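Local structure of possible translation initiation inhibitor (Rhodopseudomonas palustris, 3LME) at residues Val29-Met34 with Ala61-Ala66. The protein is of unknown function but belongs to the YjgF-like family of small alpha/beta proteins and assembles here as a trimer. The protein carries 1 engineered substitution. Sequence-based numbering, arbitrary orientation.
Sequences VFIGGM and AAAEAA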
ATOM      1  N   VAL A  29       7.441  -2.281 -11.656  1.00 45.11           N
ATOM      2  CA  VAL A  29       6.753  -1.090 -12.128  1.00 44.27           C
ATOM      3  C   VAL A  29       5.643  -0.667 -11.165  1.00 44.24           C
ATOM      4  O   VAL A  29       4.697  -1.439 -10.900  1.00 44.27           O
ATOM      5  CB  VAL A  29       6.166  -1.333 -13.491  1.00 44.45           C
ATOM      6  CG1 VAL A  29       5.285  -0.158 -13.909  1.00 44.07           C
ATOM      7  CG2 VAL A  29       7.299  -1.584 -14.493  1.00 44.36           C
ATOM      8  N   PHE A  30       5.766   0.560 -10.649  1.00 43.45           N
ATOM      9  CA  PHE A  30       4.846   1.082  -9.650  1.00 42.81           C
ATOM     10  C   PHE A  30       3.943   2.108 -10.283  1.00 42.53           C
ATOM     11  O   PHE A  30       4.384   3.163 -10.655  1.00 42.99           O
ATOM     12  CB  PHE A  30       5.612   1.735  -8.492  1.00 42.92           C
ATOM     13  CG  PHE A  30       6.507   0.774  -7.722  1.00 42.75           C
ATOM     14  CD1 PHE A  30       6.124   0.294  -6.483  1.00 42.49           C
ATOM     15  CD2 PHE A  30       7.729   0.361  -8.244  1.00 41.55           C
ATOM     16  CE1 PHE A  30       6.947  -0.582  -5.773  1.00 43.59           C
ATOM     17  CE2 PHE A  30       8.546  -0.510  -7.555  1.00 41.61           C
ATOM     18  CZ  PHE A  30       8.158  -0.985  -6.313  1.00 42.71           C
ATOM     19  N   ILE A  31       2.671   1.809 -10.401  1.00 42.04           N
ATOM     20  CA  ILE A  31       1.768   2.776 -10.946  1.00 42.24           C
ATOM     21  C   ILE A  31       1.135   3.619  -9.827  1.00 42.68           C
ATOM     22  O   ILE A  31       0.647   3.078  -8.822  1.00 43.13           O
ATOM     23  CB  ILE A  31       0.709   2.077 -11.815  1.00 41.97           C
ATOM     24  CG1 ILE A  31       1.388   1.193 -12.868  1.00 42.42           C
ATOM     25  CG2 ILE A  31      -0.205   3.085 -12.458  1.00 41.37           C
ATOM     26  CD1 ILE A  31       2.303   1.936 -13.898  1.00 42.08           C
ATOM     27  N   GLY A  32       1.149   4.941  -9.992  1.00 42.83           N
ATOM     28  CA  GLY A  32       0.458   5.841  -9.052  1.00 43.29           C
ATOM     29  C   GLY A  32      -1.048   5.623  -9.043  1.00 43.77           C
ATOM     30  O   GLY A  32      -1.595   4.906  -9.892  1.00 44.53           O
ATOM     31  N   GLY A  33      -1.728   6.225  -8.078  1.00 43.90           N
ATOM     32  CA  GLY A  33      -3.164   6.053  -7.959  1.00 43.94           C
ATOM     33  C   GLY A  33      -3.849   6.487  -9.233  1.00 44.41           C
ATOM     34  O   GLY A  33      -3.587   7.585  -9.737  1.00 44.84           O
ATOM     35  N   MET A  34      -4.705   5.609  -9.752  1.00 44.30           N
ATOM     36  CA  MET A  34      -5.474   5.840 -10.959  1.00 44.35           C
ATOM     37  C   MET A  34      -6.959   5.878 -10.662  1.00 45.67           C
ATOM     38  O   MET A  34      -7.450   5.143  -9.808  1.00 46.25           O
ATOM     39  CB  MET A  34      -5.212   4.713 -11.944  1.00 43.68           C
ATOM     40  CG  MET A  34      -3.864   4.838 -12.673  1.00 42.24           C
ATOM     41  SD  MET A  34      -3.659   6.366 -13.585  1.00 34.05           S
ATOM     42  CE  MET A  34      -1.916   6.255 -13.768  1.00 38.53           C
ATOM     43  N   ALA A  61      -2.725   1.012 -18.941  1.00 42.21           N
ATOM     44  CA  ALA A  61      -2.021   1.813 -19.925  1.00 42.94           C
ATOM     45  C   ALA A  61      -0.707   2.346 -19.357  1.00 43.54           C
ATOM     46  O   ALA A  61       0.339   2.279 -19.992  1.00 43.88           O
ATOM     47  CB  ALA A  61      -2.897   2.951 -20.408  1.00 41.87           C
ATOM     48  N   ALA A  62      -0.754   2.894 -18.162  1.00 44.74           N
ATOM     49  CA  ALA A  62       0.470   3.338 -17.545  1.00 45.64           C
ATOM     50  C   ALA A  62       1.395   2.123 -17.467  1.00 46.61           C
ATOM     51  O   ALA A  62       2.568   2.221 -17.827  1.00 47.05           O
ATOM     52  CB  ALA A  62       0.202   3.935 -16.185  1.00 45.07           C
ATOM     53  N   ALA A  63       0.864   0.965 -17.076  1.00 47.40           N
ATOM     54  CA  ALA A  63       1.720  -0.210 -16.912  1.00 48.34           C
ATOM     55  C   ALA A  63       2.344  -0.631 -18.240  1.00 49.23           C
ATOM     56  O   ALA A  63       3.550  -0.832 -18.338  1.00 49.16           O
ATOM     57  CB  ALA A  63       0.970  -1.325 -16.307  1.00 47.75           C
ATOM     58  N   GLU A  64       1.508  -0.730 -19.260  1.00 50.66           N
ATOM     59  CA  GLU A  64       1.938  -1.112 -20.594  1.00 52.13           C
ATOM     60  C   GLU A  64       2.974  -0.116 -21.184  1.00 51.86           C
ATOM     61  O   GLU A  64       3.885  -0.522 -21.899  1.00 51.99           O
ATOM     62  CB  GLU A  64       0.700  -1.328 -21.479  1.00 52.67           C
ATOM     63  CG  GLU A  64       0.981  -1.908 -22.848  1.00 58.28           C
ATOM     64  CD  GLU A  64       1.376  -0.826 -23.876  1.00 66.40           C
ATOM     65  OE1 GLU A  64       2.164  -1.156 -24.806  1.00 68.85           O
ATOM     66  OE2 GLU A  64       0.909   0.352 -23.748  1.00 69.63           O
ATOM     67  N   ALA A  65       2.858   1.168 -20.847  1.00 51.56           N
ATOM     68  CA  ALA A  65       3.878   2.163 -21.198  1.00 51.19           C
ATOM     69  C   ALA A  65       5.234   1.958 -20.482  1.00 51.57           C
ATOM     70  O   ALA A  65       6.241   2.600 -20.828  1.00 52.17           O
ATOM     71  CB  ALA A  65       3.363   3.560 -20.947  1.00 50.81           C
ATOM     72  N   ALA A  66       5.282   1.078 -19.489  1.00 51.00           N
ATOM     73  CA  ALA A  66       6.558   0.740 -18.888  1.00 50.49           C
ATOM     74  C   ALA A  66       6.925  -0.701 -19.190  1.00 50.41           C
ATOM     75  O   ALA A  66       7.894  -1.213 -18.644  1.00 50.57           O
ATOM     76  CB  ALA A  66       6.522   0.977 -17.405  1.00 50.84           C
TER
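I31 stands up from its strand between the A62 and A63 positions of the overlying helix, and its two outer methyls divide the work. I31 CD1 rests against the helix backbone, 3.6 Å from A63 N and 3.7 Å from A62 C. I31 CG2, anti to the backbone N, comes up on A62 CB at 3.8 Å. The CB of A62 is thus a small knob received by the fork of the isoleucine, with I31 CD1 3.7 Å from it. Toward the strand's later end M34 meets the same methyl: its chain bends at chi2 (-58°), which sets SD, and an extended chi3 (163°) carries M34 CE to 4.0 Å from A62 CB, so that A62 is touched by both I31 and M34. In the other direction the same ridge continues at V29, whose CG1 packs on I31 CD1. There A66 points its CB at the branched end of V29, 3.9 Å from V29 CG1 and 4.0 Å from V29 CG2, a single bump facing two methyls. The side chains that meet are all apolar, and the contact is buried. With small alanines on this face, the segments approach to 6.7 Å between I31 CA and A63 CA, consistent with close packing.

F126 of strand 120-127 touches V29, I31 and A63, widening the same hydrophobic layer, while I6 borders both V29 and A66. F30, whose CB lies on the other side of the strand, packs instead on R75 of the second subunit, and that arginine also donates a hydrogen bond to I31 O. Strand 28-35 therefore carries helix 48-64 on one face and meets a neighbouring subunit on the other, a helix-on-sheet arrangement characteristic of the trimeric YjgF-like alpha/beta fold.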